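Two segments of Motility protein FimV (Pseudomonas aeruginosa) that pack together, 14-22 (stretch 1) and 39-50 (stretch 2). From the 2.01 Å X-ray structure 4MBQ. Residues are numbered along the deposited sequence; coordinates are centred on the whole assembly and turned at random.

Stretch 1 (14-22) GADEAATKL
Stretch 2, residues 39-50: DILDEVLAEGND

Residues 15-22 and 39-47 are helical and pack nearly antiparallel. Their N-to-C directions differ by 155° and the axes approach to 9.1 Å. The register places A18 CA 5.1 Å from G48 CA, K21 CA 6.4 Å from I40 CA, and L22 CA 6.8 Å from L41 CA.

K21 carries the polar part of the contact. Its side chain is extended (m, t, t, t) and sits as a knob among I40, E43, V44 and E47. K21 NZ donates to E47 OE1 at 2.9 Å and to E43 OE1 at 3.0 Å, and both pairs are salt bridges. A weak third bond runs from K21 NZ to E47 OE2 at 3.1 Å. One ammonium thus serves two carboxylates a helical turn apart. Both glutamates are m, t, with chi3 near 0°. Lower on the lysine, K21 CB lies 3.7 Å from V44 CG2.

From A18 in stretch 1 and from E43 to G48 in stretch 2, backbone N atoms donate to carbonyls within the same stretch. In the first, K21 N bonds E17 O at 3.0 Å and L22 N bonds A18 O at 2.9 Å. T20, chi1 m, adds a side-chain bond from T20 OG1 to D16 O at 3.0 Å. In the second, V44 N bonds I40 O at 3.2 Å and L45 N bonds L41 O at 3.0 Å. G48 N bonds V44 O at 2.7 Å, although G48 itself leaves helical phi/psi (-79/169).

A18 points its CB toward the other stretch, and A18 CB lies 3.6 Å from G48 CA. An ideal CB on G48 would clash with V44 O, at 3.0 Å. N49 (chi1 p) is an N-cap; its side chain caps a backbone N just past the stretch.

Apolar contacts complete the packing. L22 (m, t) sets L22 CD2 3.8 Å from L41 CD2 and 3.7 Å from V44 CG1. L41 is also m, t; V44 is t.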

# COMPACT_ATOMS: atom_id res chain seq x y z
N GLY B 14 4.48 -15.05 -9.41
CA GLY B 14 5.49 -15.63 -8.55
C GLY B 14 6.41 -14.58 -7.95
O GLY B 14 6.30 -14.24 -6.77
N ALA B 15 7.32 -14.07 -8.77
CA ALA B 15 8.23 -13.01 -8.33
C ALA B 15 7.56 -11.65 -8.46
O ALA B 15 8.00 -10.67 -7.86
CB ALA B 15 9.52 -13.05 -9.14
N ASP B 16 6.49 -11.60 -9.25
CA ASP B 16 5.73 -10.37 -9.42
C ASP B 16 4.85 -10.12 -8.20
O ASP B 16 4.66 -8.98 -7.78
CB ASP B 16 4.88 -10.44 -10.69
N GLU B 17 4.30 -11.19 -7.64
CA GLU B 17 3.46 -11.07 -6.45
C GLU B 17 4.33 -10.81 -5.21
O GLU B 17 3.90 -10.13 -4.28
CB GLU B 17 2.58 -12.31 -6.26
CG GLU B 17 3.33 -13.57 -5.85
N ALA B 18 5.54 -11.36 -5.22
CA ALA B 18 6.47 -11.17 -4.12
C ALA B 18 6.99 -9.73 -4.10
O ALA B 18 7.21 -9.15 -3.04
CB ALA B 18 7.62 -12.15 -4.22
N ALA B 19 7.20 -9.17 -5.29
CA ALA B 19 7.64 -7.79 -5.42
C ALA B 19 6.57 -6.83 -4.90
O ALA B 19 6.88 -5.86 -4.21
CB ALA B 19 7.97 -7.48 -6.87
N THR B 20 5.32 -7.12 -5.22
CA THR B 20 4.19 -6.32 -4.74
C THR B 20 4.09 -6.40 -3.22
O THR B 20 3.87 -5.39 -2.55
CB THR B 20 2.86 -6.80 -5.35
OG1 THR B 20 2.94 -6.74 -6.78
CG2 THR B 20 1.72 -5.92 -4.87
N LYS B 21 4.24 -7.61 -2.69
CA LYS B 21 4.13 -7.81 -1.25
C LYS B 21 5.27 -7.14 -0.49
O LYS B 21 5.09 -6.68 0.63
CB LYS B 21 4.05 -9.31 -0.92
CG LYS B 21 2.72 -9.93 -1.32
CD LYS B 21 2.68 -11.43 -1.07
CE LYS B 21 1.31 -11.99 -1.44
NZ LYS B 21 1.24 -13.47 -1.27
N LEU B 22 6.44 -7.06 -1.12
CA LEU B 22 7.59 -6.38 -0.52
C LEU B 22 7.30 -4.90 -0.35
O LEU B 22 7.63 -4.30 0.68
CB LEU B 22 8.85 -6.59 -1.36
CG LEU B 22 9.59 -7.91 -1.13
CD1 LEU B 22 10.74 -8.06 -2.12
CD2 LEU B 22 10.11 -7.96 0.30
N ASP B 39 3.69 -10.49 8.80
CA ASP B 39 2.79 -11.45 8.17
C ASP B 39 2.98 -11.46 6.65
O ASP B 39 3.00 -12.52 6.03
CB ASP B 39 1.34 -11.13 8.52
CG ASP B 39 1.06 -11.23 10.00
OD1 ASP B 39 1.93 -11.73 10.74
OD2 ASP B 39 -0.04 -10.82 10.43
N ILE B 40 3.13 -10.28 6.07
CA ILE B 40 3.33 -10.15 4.63
C ILE B 40 4.70 -10.67 4.21
O ILE B 40 4.83 -11.35 3.19
CB ILE B 40 3.19 -8.68 4.18
CG1 ILE B 40 1.75 -8.22 4.34
CG2 ILE B 40 3.62 -8.52 2.73
CD1 ILE B 40 1.47 -6.89 3.66
N LEU B 41 5.72 -10.34 5.00
CA LEU B 41 7.09 -10.77 4.70
C LEU B 41 7.25 -12.29 4.81
O LEU B 41 8.09 -12.88 4.12
CB LEU B 41 8.09 -10.06 5.61
CG LEU B 41 8.28 -8.57 5.30
CD1 LEU B 41 9.09 -7.88 6.39
CD2 LEU B 41 8.94 -8.40 3.94
N ASP B 42 6.45 -12.92 5.66
CA ASP B 42 6.46 -14.38 5.78
C ASP B 42 6.08 -15.00 4.45
O ASP B 42 6.59 -16.05 4.07
CB ASP B 42 5.48 -14.83 6.88
CG ASP B 42 5.52 -16.33 7.11
OD1 ASP B 42 6.61 -16.93 6.98
OD2 ASP B 42 4.46 -16.92 7.42
N GLU B 43 5.18 -14.33 3.73
CA GLU B 43 4.73 -14.80 2.43
C GLU B 43 5.81 -14.59 1.36
O GLU B 43 5.99 -15.43 0.48
CB GLU B 43 3.43 -14.11 2.04
CG GLU B 43 2.33 -14.27 3.09
CD GLU B 43 1.03 -13.59 2.70
OE1 GLU B 43 1.01 -12.89 1.67
OE2 GLU B 43 0.04 -13.76 3.44
N VAL B 44 6.52 -13.47 1.46
CA VAL B 44 7.62 -13.19 0.54
C VAL B 44 8.72 -14.25 0.65
O VAL B 44 9.26 -14.71 -0.36
CB VAL B 44 8.21 -11.79 0.78
CG1 VAL B 44 9.41 -11.55 -0.12
CG2 VAL B 44 7.15 -10.72 0.55
N LEU B 45 9.03 -14.65 1.88
CA LEU B 45 10.04 -15.68 2.13
C LEU B 45 9.71 -17.00 1.43
O LEU B 45 10.60 -17.70 0.96
CB LEU B 45 10.19 -15.93 3.63
CG LEU B 45 10.82 -14.81 4.47
CD1 LEU B 45 10.85 -15.22 5.94
CD2 LEU B 45 12.22 -14.50 3.98
N ALA B 46 8.42 -17.32 1.37
CA ALA B 46 7.97 -18.57 0.77
C ALA B 46 7.77 -18.45 -0.74
O ALA B 46 7.82 -19.45 -1.46
CB ALA B 46 6.69 -19.04 1.44
N GLU B 47 7.56 -17.23 -1.23
CA GLU B 47 7.16 -17.03 -2.62
C GLU B 47 8.23 -16.40 -3.50
O GLU B 47 8.26 -16.64 -4.71
CB GLU B 47 5.90 -16.17 -2.68
CG GLU B 47 4.68 -16.81 -2.03
CD GLU B 47 3.51 -15.86 -1.93
OE1 GLU B 47 3.65 -14.69 -2.37
OE2 GLU B 47 2.45 -16.27 -1.42
N GLY B 48 9.11 -15.60 -2.91
CA GLY B 48 10.03 -14.79 -3.68
C GLY B 48 11.25 -15.52 -4.22
O GLY B 48 11.52 -16.65 -3.84
N ASN B 49 11.97 -14.85 -5.12
CA ASN B 49 13.25 -15.37 -5.57
C ASN B 49 14.31 -15.08 -4.51
O ASN B 49 14.00 -14.53 -3.46
CB ASN B 49 13.65 -14.79 -6.93
CG ASN B 49 13.71 -13.27 -6.93
OD1 ASN B 49 14.09 -12.64 -5.95
ND2 ASN B 49 13.33 -12.67 -8.06
N ASP B 50 15.56 -15.45 -4.79
CA ASP B 50 16.64 -15.27 -3.83
C ASP B 50 16.82 -13.81 -3.41
O ASP B 50 17.04 -13.51 -2.24
CB ASP B 50 17.95 -15.85 -4.37
CG ASP B 50 17.94 -17.37 -4.40
OD1 ASP B 50 16.87 -17.97 -4.19
OD2 ASP B 50 19.01 -17.97 -4.65